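Local coordinates for protein putative glutathionylspermidine synthase (Methylobacillus flagellatus, PDB 3N6X) that is of unproven function but, as a circularly permuted ATP-grasp family member, probably acts as an ATP-dependent ligase, perhaps a glutathionylspermidine synthase, at residues Phe101-Gln109 with Val117-Arg128; Arg269-Asp279 with Gly306-Thr315. All blocks are in the same frame, centred on the assembly; numbering follows the deposited sequence.

Interaction 1: residues Phe101-Gln109 with Val117-Arg128; sequences FLHDVYHDQ and VPSSILANAQYR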
loop_
_atom_site.group_PDB
_atom_site.type_symbol
_atom_site.label_atom_id
_atom_site.label_comp_id
_atom_site.label_asym_id
_atom_site.label_seq_id
_atom_site.Cartn_x
_atom_site.Cartn_y
_atom_site.Cartn_z
ATOM N N PHE A 101 11.209 -9.895 -11.235
ATOM C CA PHE A 101 10.211 -10.245 -12.248
ATOM C C PHE A 101 10.111 -9.133 -13.292
ATOM O O PHE A 101 10.150 -9.418 -14.488
ATOM C CB PHE A 101 8.831 -10.495 -11.604
ATOM C CG PHE A 101 7.705 -10.549 -12.609
ATOM C CD1 PHE A 101 7.579 -11.630 -13.481
ATOM C CD2 PHE A 101 6.791 -9.508 -12.709
ATOM C CE1 PHE A 101 6.561 -11.664 -14.440
ATOM C CE2 PHE A 101 5.777 -9.532 -13.676
ATOM C CZ PHE A 101 5.659 -10.618 -14.529
ATOM N N LEU A 102 10.036 -7.857 -12.829
ATOM C CA LEU A 102 9.941 -6.674 -13.702
ATOM C C LEU A 102 11.180 -6.497 -14.585
ATOM O O LEU A 102 11.042 -6.237 -15.771
ATOM C CB LEU A 102 9.622 -5.402 -12.893
ATOM C CG LEU A 102 8.168 -5.321 -12.405
ATOM C CD1 LEU A 102 8.020 -4.319 -11.257
ATOM C CD2 LEU A 102 7.200 -4.988 -13.568
ATOM N N HIS A 103 12.373 -6.731 -14.040
ATOM C CA HIS A 103 13.585 -6.728 -14.847
ATOM C C HIS A 103 13.514 -7.867 -15.890
ATOM O O HIS A 103 13.874 -7.667 -17.049
ATOM C CB HIS A 103 14.837 -6.885 -13.962
ATOM C CG HIS A 103 16.093 -7.004 -14.754
ATOM N ND1 HIS A 103 16.766 -5.882 -15.211
ATOM C CD2 HIS A 103 16.708 -8.110 -15.239
ATOM C CE1 HIS A 103 17.784 -6.337 -15.927
ATOM N NE2 HIS A 103 17.796 -7.671 -15.970
ATOM N N ASP A 104 13.041 -9.046 -15.477
ATOM C CA ASP A 104 12.950 -10.196 -16.378
ATOM C C ASP A 104 11.958 -9.983 -17.553
ATOM O O ASP A 104 12.351 -10.210 -18.700
ATOM C CB ASP A 104 12.625 -11.473 -15.594
ATOM C CG ASP A 104 12.817 -12.768 -16.361
ATOM O OD1 ASP A 104 13.693 -12.810 -17.241
ATOM O OD2 ASP A 104 12.163 -13.754 -16.016
ATOM N N VAL A 105 10.695 -9.494 -17.280
ATOM C CA VAL A 105 9.699 -9.272 -18.361
ATOM C C VAL A 105 10.137 -8.295 -19.421
ATOM O O VAL A 105 9.623 -8.347 -20.551
ATOM C CB VAL A 105 8.259 -8.939 -17.896
ATOM C CG1 VAL A 105 7.553 -10.160 -17.403
ATOM C CG2 VAL A 105 8.224 -7.803 -16.876
ATOM N N TYR A 106 10.971 -7.314 -19.037
ATOM C CA TYR A 106 11.431 -6.283 -19.967
ATOM C C TYR A 106 12.829 -6.597 -20.504
ATOM O O TYR A 106 13.424 -5.772 -21.199
ATOM C CB TYR A 106 11.367 -4.900 -19.303
ATOM C CG TYR A 106 9.950 -4.456 -19.011
ATOM C CD1 TYR A 106 9.012 -4.346 -20.031
ATOM C CD2 TYR A 106 9.559 -4.099 -17.721
ATOM C CE1 TYR A 106 7.709 -3.929 -19.772
ATOM C CE2 TYR A 106 8.256 -3.673 -17.451
ATOM C CZ TYR A 106 7.333 -3.594 -18.482
ATOM O OH TYR A 106 6.046 -3.194 -18.244
ATOM N N HIS A 107 13.338 -7.812 -20.215
ATOM C CA HIS A 107 14.643 -8.243 -20.703
ATOM C C HIS A 107 14.583 -9.616 -21.364
ATOM O O HIS A 107 13.961 -9.727 -22.408
ATOM C CB HIS A 107 15.746 -8.105 -19.622
ATOM C CG HIS A 107 16.094 -6.669 -19.336
ATOM N ND1 HIS A 107 15.398 -5.927 -18.382
ATOM C CD2 HIS A 107 16.977 -5.851 -19.959
ATOM C CE1 HIS A 107 15.917 -4.708 -18.425
ATOM N NE2 HIS A 107 16.858 -4.606 -19.364
ATOM N N ASP A 108 15.190 -10.661 -20.770
ATOM C CA ASP A 108 15.231 -11.991 -21.387
ATOM C C ASP A 108 13.969 -12.825 -21.229
ATOM O O ASP A 108 13.840 -13.856 -21.891
ATOM C CB ASP A 108 16.477 -12.774 -20.945
ATOM C CG ASP A 108 17.791 -12.132 -21.406
ATOM O OD1 ASP A 108 17.776 -11.405 -22.432
ATOM O OD2 ASP A 108 18.829 -12.374 -20.754
ATOM N N GLN A 109 13.027 -12.383 -20.371
ATOM C CA GLN A 109 11.754 -13.091 -20.130
ATOM C C GLN A 109 11.972 -14.574 -19.815
ATOM O O GLN A 109 11.254 -15.431 -20.329
ATOM C CB GLN A 109 10.770 -12.881 -21.296
ATOM C CG GLN A 109 10.467 -11.400 -21.537
ATOM C CD GLN A 109 9.560 -11.141 -22.712
ATOM O OE1 GLN A 109 9.458 -11.938 -23.639
ATOM N NE2 GLN A 109 8.919 -9.979 -22.719
ATOM N N VAL A 117 5.331 -18.468 -16.042
ATOM C CA VAL A 117 4.345 -17.415 -16.283
ATOM C C VAL A 117 3.925 -17.511 -17.744
ATOM O O VAL A 117 4.786 -17.548 -18.618
ATOM C CB VAL A 117 4.867 -15.990 -15.905
ATOM C CG1 VAL A 117 3.896 -14.903 -16.368
ATOM C CG2 VAL A 117 5.117 -15.877 -14.401
ATOM N N PRO A 118 2.610 -17.655 -18.031
ATOM C CA PRO A 118 2.166 -17.757 -19.440
ATOM C C PRO A 118 2.524 -16.530 -20.263
ATOM O O PRO A 118 2.640 -15.431 -19.715
ATOM C CB PRO A 118 0.639 -17.885 -19.322
ATOM C CG PRO A 118 0.382 -18.298 -17.932
ATOM C CD PRO A 118 1.466 -17.695 -17.104
ATOM N N SER A 119 2.620 -16.696 -21.594
ATOM C CA SER A 119 2.912 -15.586 -22.512
ATOM C C SER A 119 1.717 -14.628 -22.636
ATOM O O SER A 119 1.873 -13.534 -23.154
ATOM C CB SER A 119 3.318 -16.112 -23.889
ATOM O OG SER A 119 2.185 -16.484 -24.661
ATOM N N SER A 120 0.531 -15.028 -22.126
ATOM C CA SER A 120 -0.667 -14.178 -22.161
ATOM C C SER A 120 -0.482 -12.899 -21.348
ATOM O O SER A 120 -1.170 -11.909 -21.603
ATOM C CB SER A 120 -1.894 -14.947 -21.684
ATOM O OG SER A 120 -1.683 -15.545 -20.417
ATOM N N ILE A 121 0.506 -12.892 -20.417
ATOM C CA ILE A 121 0.864 -11.702 -19.626
ATOM C C ILE A 121 1.227 -10.517 -20.554
ATOM O O ILE A 121 1.040 -9.364 -20.183
ATOM C CB ILE A 121 2.010 -12.030 -18.600
ATOM C CG1 ILE A 121 2.097 -10.968 -17.504
ATOM C CG2 ILE A 121 3.377 -12.229 -19.294
ATOM C CD1 ILE A 121 2.423 -11.500 -16.197
ATOM N N LEU A 122 1.725 -10.820 -21.761
ATOM C CA LEU A 122 2.124 -9.813 -22.748
ATOM C C LEU A 122 0.912 -9.127 -23.412
ATOM O O LEU A 122 1.088 -8.152 -24.140
ATOM C CB LEU A 122 3.071 -10.428 -23.799
ATOM C CG LEU A 122 4.314 -11.133 -23.245
ATOM C CD1 LEU A 122 5.172 -11.689 -24.368
ATOM C CD2 LEU A 122 5.138 -10.200 -22.374
ATOM N N ALA A 123 -0.318 -9.630 -23.134
ATOM C CA ALA A 123 -1.567 -9.013 -23.608
ATOM C C ALA A 123 -2.022 -7.930 -22.617
ATOM O O ALA A 123 -2.909 -7.137 -22.934
ATOM C CB ALA A 123 -2.660 -10.071 -23.765
ATOM N N ASN A 124 -1.398 -7.890 -21.423
ATOM C CA ASN A 124 -1.731 -6.926 -20.385
ATOM C C ASN A 124 -1.396 -5.505 -20.811
ATOM O O ASN A 124 -0.284 -5.244 -21.278
ATOM C CB ASN A 124 -1.032 -7.277 -19.078
ATOM C CG ASN A 124 -1.736 -6.739 -17.870
ATOM O OD1 ASN A 124 -1.964 -5.529 -17.733
ATOM N ND2 ASN A 124 -2.105 -7.629 -16.970
ATOM N N ALA A 125 -2.372 -4.582 -20.648
ATOM C CA ALA A 125 -2.242 -3.160 -21.011
ATOM C C ALA A 125 -1.196 -2.473 -20.167
ATOM O O ALA A 125 -0.633 -1.456 -20.583
ATOM C CB ALA A 125 -3.578 -2.458 -20.838
ATOM N N GLN A 126 -0.916 -3.039 -18.979
ATOM C CA GLN A 126 0.087 -2.505 -18.057
ATOM C C GLN A 126 1.522 -2.884 -18.467
ATOM O O GLN A 126 2.475 -2.252 -18.003
ATOM C CB GLN A 126 -0.225 -2.933 -16.619
ATOM C CG GLN A 126 -1.443 -2.225 -16.020
ATOM C CD GLN A 126 -1.303 -0.723 -16.072
ATOM O OE1 GLN A 126 -0.303 -0.151 -15.633
ATOM N NE2 GLN A 126 -2.288 -0.058 -16.642
ATOM N N TYR A 127 1.677 -3.884 -19.364
ATOM C CA TYR A 127 2.986 -4.238 -19.904
ATOM C C TYR A 127 3.346 -3.174 -20.938
ATOM O O TYR A 127 2.584 -2.963 -21.875
ATOM C CB TYR A 127 2.979 -5.654 -20.541
ATOM C CG TYR A 127 4.281 -6.003 -21.239
ATOM C CD1 TYR A 127 5.350 -6.548 -20.532
ATOM C CD2 TYR A 127 4.484 -5.685 -22.585
ATOM C CE1 TYR A 127 6.573 -6.815 -21.154
ATOM C CE2 TYR A 127 5.704 -5.943 -23.215
ATOM C CZ TYR A 127 6.742 -6.517 -22.497
ATOM O OH TYR A 127 7.941 -6.776 -23.115
ATOM N N ARG A 128 4.465 -2.452 -20.730
ATOM C CA ARG A 128 4.859 -1.346 -21.611
ATOM C C ARG A 128 5.998 -1.749 -22.519
ATOM O O ARG A 128 7.148 -1.845 -22.071
ATOM C CB ARG A 128 5.230 -0.079 -20.796
ATOM C CG ARG A 128 4.196 0.320 -19.748
ATOM C CD ARG A 128 3.156 1.282 -20.273
ATOM N NE ARG A 128 2.136 1.567 -19.264
ATOM C CZ ARG A 128 0.997 2.199 -19.518
ATOM N NH1 ARG A 128 0.727 2.627 -20.745
ATOM N NH2 ARG A 128 0.121 2.415 -18.547
#
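Val105 and Tyr106, where helix 81-105 gives out, come alongside Tyr127 and Arg128 of the returning chain, with the CA atoms of Tyr106 and Arg128 8.4 Å apart. Backbone N of Arg128 donates to Tyr106 OH at 3.0 Å and an almost straight 174°, lying near the plane of the phenol ring. That hydroxyl is also hydrogen-bonded to Gly314 O, so two backbone groups grip it and fix the ring's reach. The two tyrosine rings run past each other in opposite directions, planes at 24° and centroids 5.0 Å apart; overlap is slight, and Tyr106 CE1 sits over one face of Tyr127, 3.4 Å from its CE1. Within this ATP-grasp-type region the chain leaves helix 81-105, passes through the short helix 110-113, whose Ile112 touches Ile121 and Leu122, and returns as a loop with a 3-10 segment at 119-123. The extended side chain of Gln109 (chi2 177°) runs back along the helix end, where NE2 donates to Val105 O at 2.8 Å, the acceptor in its amide plane; Gln109 NE2 also contacts Leu122 CD2 at 3.8 Å. Ile121 CD1 meets the ring edge of Phe101 at CZ, 3.7 Å away; Phe101 also packs on Ile111 and Met330.

Interaction 2: residues Arg269-Asp279 with Gly306-Thr315; sequences RVDVIYRRIDD and GVTLANAVGT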
loop_
_atom_site.group_PDB
_atom_site.type_symbol
_atom_site.label_atom_id
_atom_site.label_comp_id
_atom_site.label_asym_id
_atom_site.label_seq_id
_atom_site.Cartn_x
_atom_site.Cartn_y
_atom_site.Cartn_z
ATOM N N ARG A 269 19.092 21.281 -13.925
ATOM C CA ARG A 269 18.951 19.866 -14.297
ATOM C C ARG A 269 18.337 19.004 -13.198
ATOM O O ARG A 269 18.712 19.121 -12.032
ATOM C CB ARG A 269 20.269 19.249 -14.785
ATOM C CG ARG A 269 20.011 18.051 -15.686
ATOM C CD ARG A 269 21.248 17.286 -16.024
ATOM N NE ARG A 269 20.914 15.993 -16.626
ATOM C CZ ARG A 269 21.692 15.354 -17.491
ATOM N NH1 ARG A 269 22.842 15.893 -17.885
ATOM N NH2 ARG A 269 21.321 14.179 -17.986
ATOM N N VAL A 270 17.365 18.163 -13.576
ATOM C CA VAL A 270 16.698 17.239 -12.655
ATOM C C VAL A 270 17.230 15.844 -12.917
ATOM O O VAL A 270 17.229 15.394 -14.069
ATOM C CB VAL A 270 15.157 17.317 -12.795
ATOM C CG1 VAL A 270 14.476 16.155 -12.069
ATOM C CG2 VAL A 270 14.628 18.667 -12.289
ATOM N N ASP A 271 17.741 15.170 -11.868
ATOM C CA ASP A 271 18.334 13.845 -12.045
ATOM C C ASP A 271 17.391 12.704 -11.698
ATOM O O ASP A 271 17.450 11.646 -12.337
ATOM C CB ASP A 271 19.659 13.736 -11.277
ATOM C CG ASP A 271 20.639 14.833 -11.671
ATOM O OD1 ASP A 271 21.060 14.860 -12.861
ATOM O OD2 ASP A 271 20.915 15.712 -10.827
ATOM N N VAL A 272 16.536 12.900 -10.675
ATOM C CA VAL A 272 15.591 11.879 -10.225
ATOM C C VAL A 272 14.219 12.508 -10.031
ATOM O O VAL A 272 14.101 13.535 -9.360
ATOM C CB VAL A 272 16.063 11.143 -8.921
ATOM C CG1 VAL A 272 15.109 10.005 -8.554
ATOM C CG2 VAL A 272 17.500 10.627 -9.049
ATOM N N ILE A 273 13.177 11.885 -10.603
ATOM C CA ILE A 273 11.795 12.341 -10.423
ATOM C C ILE A 273 11.009 11.284 -9.660
ATOM O O ILE A 273 10.856 10.148 -10.141
ATOM C CB ILE A 273 11.098 12.670 -11.779
ATOM C CG1 ILE A 273 11.781 13.841 -12.505
ATOM C CG2 ILE A 273 9.597 12.937 -11.569
ATOM C CD1 ILE A 273 11.491 13.878 -14.042
ATOM N N TYR A 274 10.515 11.647 -8.482
ATOM C CA TYR A 274 9.627 10.796 -7.724
ATOM C C TYR A 274 8.257 11.078 -8.306
ATOM O O TYR A 274 7.701 12.152 -8.078
ATOM C CB TYR A 274 9.718 11.146 -6.219
ATOM C CG TYR A 274 8.686 10.496 -5.315
ATOM C CD1 TYR A 274 8.133 9.255 -5.630
ATOM C CD2 TYR A 274 8.364 11.055 -4.084
ATOM C CE1 TYR A 274 7.176 8.660 -4.807
ATOM C CE2 TYR A 274 7.432 10.453 -3.236
ATOM C CZ TYR A 274 6.831 9.261 -3.607
ATOM O OH TYR A 274 5.902 8.670 -2.776
ATOM N N ARG A 275 7.798 10.207 -9.221
ATOM C CA ARG A 275 6.540 10.473 -9.927
ATOM C C ARG A 275 5.306 10.030 -9.168
ATOM O O ARG A 275 5.209 8.873 -8.747
ATOM C CB ARG A 275 6.553 9.934 -11.392
ATOM C CG ARG A 275 6.742 8.434 -11.531
ATOM C CD ARG A 275 5.797 7.831 -12.552
ATOM N NE ARG A 275 5.916 6.371 -12.594
ATOM C CZ ARG A 275 4.932 5.531 -12.272
ATOM N NH1 ARG A 275 3.738 5.998 -11.930
ATOM N NH2 ARG A 275 5.131 4.216 -12.314
ATOM N N ARG A 276 4.368 10.959 -8.966
ATOM C CA ARG A 276 3.090 10.637 -8.346
ATOM C C ARG A 276 1.971 10.829 -9.378
ATOM O O ARG A 276 0.841 11.182 -9.044
ATOM C CB ARG A 276 2.869 11.435 -7.041
ATOM C CG ARG A 276 3.830 11.028 -5.894
ATOM C CD ARG A 276 3.623 9.589 -5.388
ATOM N NE ARG A 276 2.305 9.410 -4.765
ATOM C CZ ARG A 276 2.082 9.483 -3.459
ATOM N NH1 ARG A 276 3.090 9.676 -2.617
ATOM N NH2 ARG A 276 0.852 9.355 -2.983
ATOM N N ILE A 277 2.314 10.587 -10.639
ATOM C CA ILE A 277 1.409 10.640 -11.788
ATOM C C ILE A 277 1.438 9.255 -12.454
ATOM O O ILE A 277 2.489 8.616 -12.460
ATOM C CB ILE A 277 1.872 11.762 -12.779
ATOM C CG1 ILE A 277 1.782 13.156 -12.122
ATOM C CG2 ILE A 277 1.087 11.717 -14.071
ATOM C CD1 ILE A 277 2.085 14.309 -13.018
ATOM N N ASP A 278 0.296 8.783 -13.004
ATOM C CA ASP A 278 0.255 7.490 -13.704
ATOM C C ASP A 278 1.072 7.544 -14.980
ATOM O O ASP A 278 1.153 8.604 -15.609
ATOM C CB ASP A 278 -1.190 7.103 -14.037
ATOM C CG ASP A 278 -2.013 6.666 -12.842
ATOM O OD1 ASP A 278 -1.471 5.918 -11.982
ATOM O OD2 ASP A 278 -3.219 7.000 -12.801
ATOM N N ASP A 279 1.668 6.392 -15.385
ATOM C CA ASP A 279 2.439 6.241 -16.640
ATOM C C ASP A 279 1.772 6.945 -17.792
ATOM O O ASP A 279 2.416 7.675 -18.523
ATOM C CB ASP A 279 2.560 4.744 -17.019
ATOM C CG ASP A 279 3.545 3.966 -16.204
ATOM O OD1 ASP A 279 4.270 4.587 -15.402
ATOM O OD2 ASP A 279 3.619 2.735 -16.388
ATOM N N GLY A 306 19.147 9.698 -19.190
ATOM C CA GLY A 306 19.344 11.094 -18.801
ATOM C C GLY A 306 18.625 11.499 -17.529
ATOM O O GLY A 306 18.838 12.605 -17.017
ATOM N N VAL A 307 17.742 10.615 -17.020
ATOM C CA VAL A 307 16.958 10.861 -15.806
ATOM C C VAL A 307 16.483 9.518 -15.214
ATOM O O VAL A 307 16.419 8.516 -15.930
ATOM C CB VAL A 307 15.745 11.844 -16.087
ATOM C CG1 VAL A 307 14.570 11.121 -16.780
ATOM C CG2 VAL A 307 15.278 12.544 -14.807
ATOM N N THR A 308 16.144 9.510 -13.919
ATOM C CA THR A 308 15.549 8.352 -13.261
ATOM C C THR A 308 14.122 8.688 -12.862
ATOM O O THR A 308 13.888 9.733 -12.257
ATOM C CB THR A 308 16.355 7.929 -12.022
ATOM O OG1 THR A 308 17.665 7.560 -12.424
ATOM C CG2 THR A 308 15.706 6.745 -11.281
ATOM N N LEU A 309 13.171 7.794 -13.194
ATOM C CA LEU A 309 11.775 7.896 -12.759
ATOM C C LEU A 309 11.537 6.871 -11.674
ATOM O O LEU A 309 12.012 5.737 -11.775
ATOM C CB LEU A 309 10.793 7.673 -13.932
ATOM C CG LEU A 309 10.870 8.704 -15.093
ATOM C CD1 LEU A 309 9.864 8.384 -16.169
ATOM C CD2 LEU A 309 10.665 10.123 -14.594
ATOM N N ALA A 310 10.881 7.280 -10.604
ATOM C CA ALA A 310 10.603 6.405 -9.475
ATOM C C ALA A 310 9.175 6.639 -8.997
ATOM O O ALA A 310 8.847 7.757 -8.647
ATOM C CB ALA A 310 11.591 6.679 -8.348
ATOM N N ASN A 311 8.293 5.624 -9.059
ATOM C CA ASN A 311 8.605 4.272 -9.551
ATOM C C ASN A 311 8.799 4.265 -11.073
ATOM O O ASN A 311 8.367 5.194 -11.770
ATOM C CB ASN A 311 7.502 3.292 -9.152
ATOM C CG ASN A 311 7.450 2.986 -7.670
ATOM O OD1 ASN A 311 8.312 3.389 -6.883
ATOM N ND2 ASN A 311 6.471 2.212 -7.266
ATOM N N ALA A 312 9.519 3.261 -11.572
ATOM C CA ALA A 312 9.776 3.098 -12.992
ATOM C C ALA A 312 8.478 3.029 -13.775
ATOM O O ALA A 312 7.436 2.676 -13.216
ATOM C CB ALA A 312 10.574 1.824 -13.225
ATOM N N VAL A 313 8.546 3.335 -15.079
ATOM C CA VAL A 313 7.433 3.177 -16.003
ATOM C C VAL A 313 7.250 1.644 -16.245
ATOM O O VAL A 313 8.240 0.919 -16.333
ATOM C CB VAL A 313 7.738 3.941 -17.342
ATOM C CG1 VAL A 313 6.761 3.545 -18.454
ATOM C CG2 VAL A 313 7.728 5.456 -17.132
ATOM N N GLY A 314 6.000 1.183 -16.305
ATOM C CA GLY A 314 5.686 -0.216 -16.601
ATOM C C GLY A 314 5.660 -1.185 -15.431
ATOM O O GLY A 314 5.707 -2.402 -15.646
ATOM N N THR A 315 5.556 -0.673 -14.181
ATOM C CA THR A 315 5.485 -1.560 -13.005
ATOM C C THR A 315 4.108 -2.215 -12.868
ATOM O O THR A 315 3.976 -3.212 -12.153
ATOM C CB THR A 315 5.851 -0.813 -11.710
ATOM O OG1 THR A 315 4.902 0.232 -11.494
ATOM C CG2 THR A 315 7.270 -0.266 -11.727
HETATM O O HOH W 1 18.166 15.082 -16.589
HETATM O O HOH W 2 20.678 12.586 -14.616
HETATM O O HOH W 3 5.525 6.216 -8.323
HETATM O O HOH W 4 3.535 1.899 -13.383
#
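A beta-alpha-beta crossover brings strands 268-275 and 308-310 together as parallel neighbours; the axes of 272-275 and 308-310 lie 4.8 Å apart, inclined by 22°. Four backbone bonds knit them: Thr308 N to Asp271 O, Ile273 N to Thr308 O, Ala310 N to Ile273 O, and Arg275 N to Ala310 O. Val272 and Thr308 lie side by side on one face; on the other, Leu309 CD2 packs against Ile273 CB at 3.8 Å.

At the end of the strand, the side chain of Arg275 has CG between backbone N and carbonyl carbon (chi1 61°) and bends at chi2, which carries the guanidinium across to the other segment. NE donates to Asn311 O at 2.8 Å through a bent bond (131°), and NH2 to Ala312 O at 2.9 Å within the guanidinium plane; both donors stand above the carbonyl planes of their acceptors. NH1 returns to Ile277 O. Asp279 OD1 lies over one face of the group, 3.2 Å from Arg275 NH2, a purely electrostatic pairing that probably offsets the buried charge. The other carboxylate oxygen, OD2, accepts from Gly314 N at 2.8 Å on its syn side. At the far end, Arg269 NH2 reaches a lone pair of Gly306 O at 3.1 Å.

Helix 298-303 packs on Ile273, Val307 and Leu309, helix 199-209 on Val272, Tyr274 and Ala310, and strand 220-223 pairs with the other edge of 268-275.

Both contacts are largely buried, but interaction 1 has a more open rim, with Leu122 exposed, while in interaction 2 nearly every touching residue is buried, Arg269 being the exception. Their chemistry follows: aromatic and aliphatic side chains with one near-straight bond tie the end of helix 81-105 and the residues after it to a loop, whereas backbone pairing and a buried arginine join two strands of the six-stranded sheet. The two meet at Gly314, which Tyr106 reaches with its hydroxyl and whose CA packs on Arg128 CG. Arg128 NE also forms a long, weak ion pair with Asp279 OD2, so residues 117-128 and 306-315 share Asp279 as a neighbour.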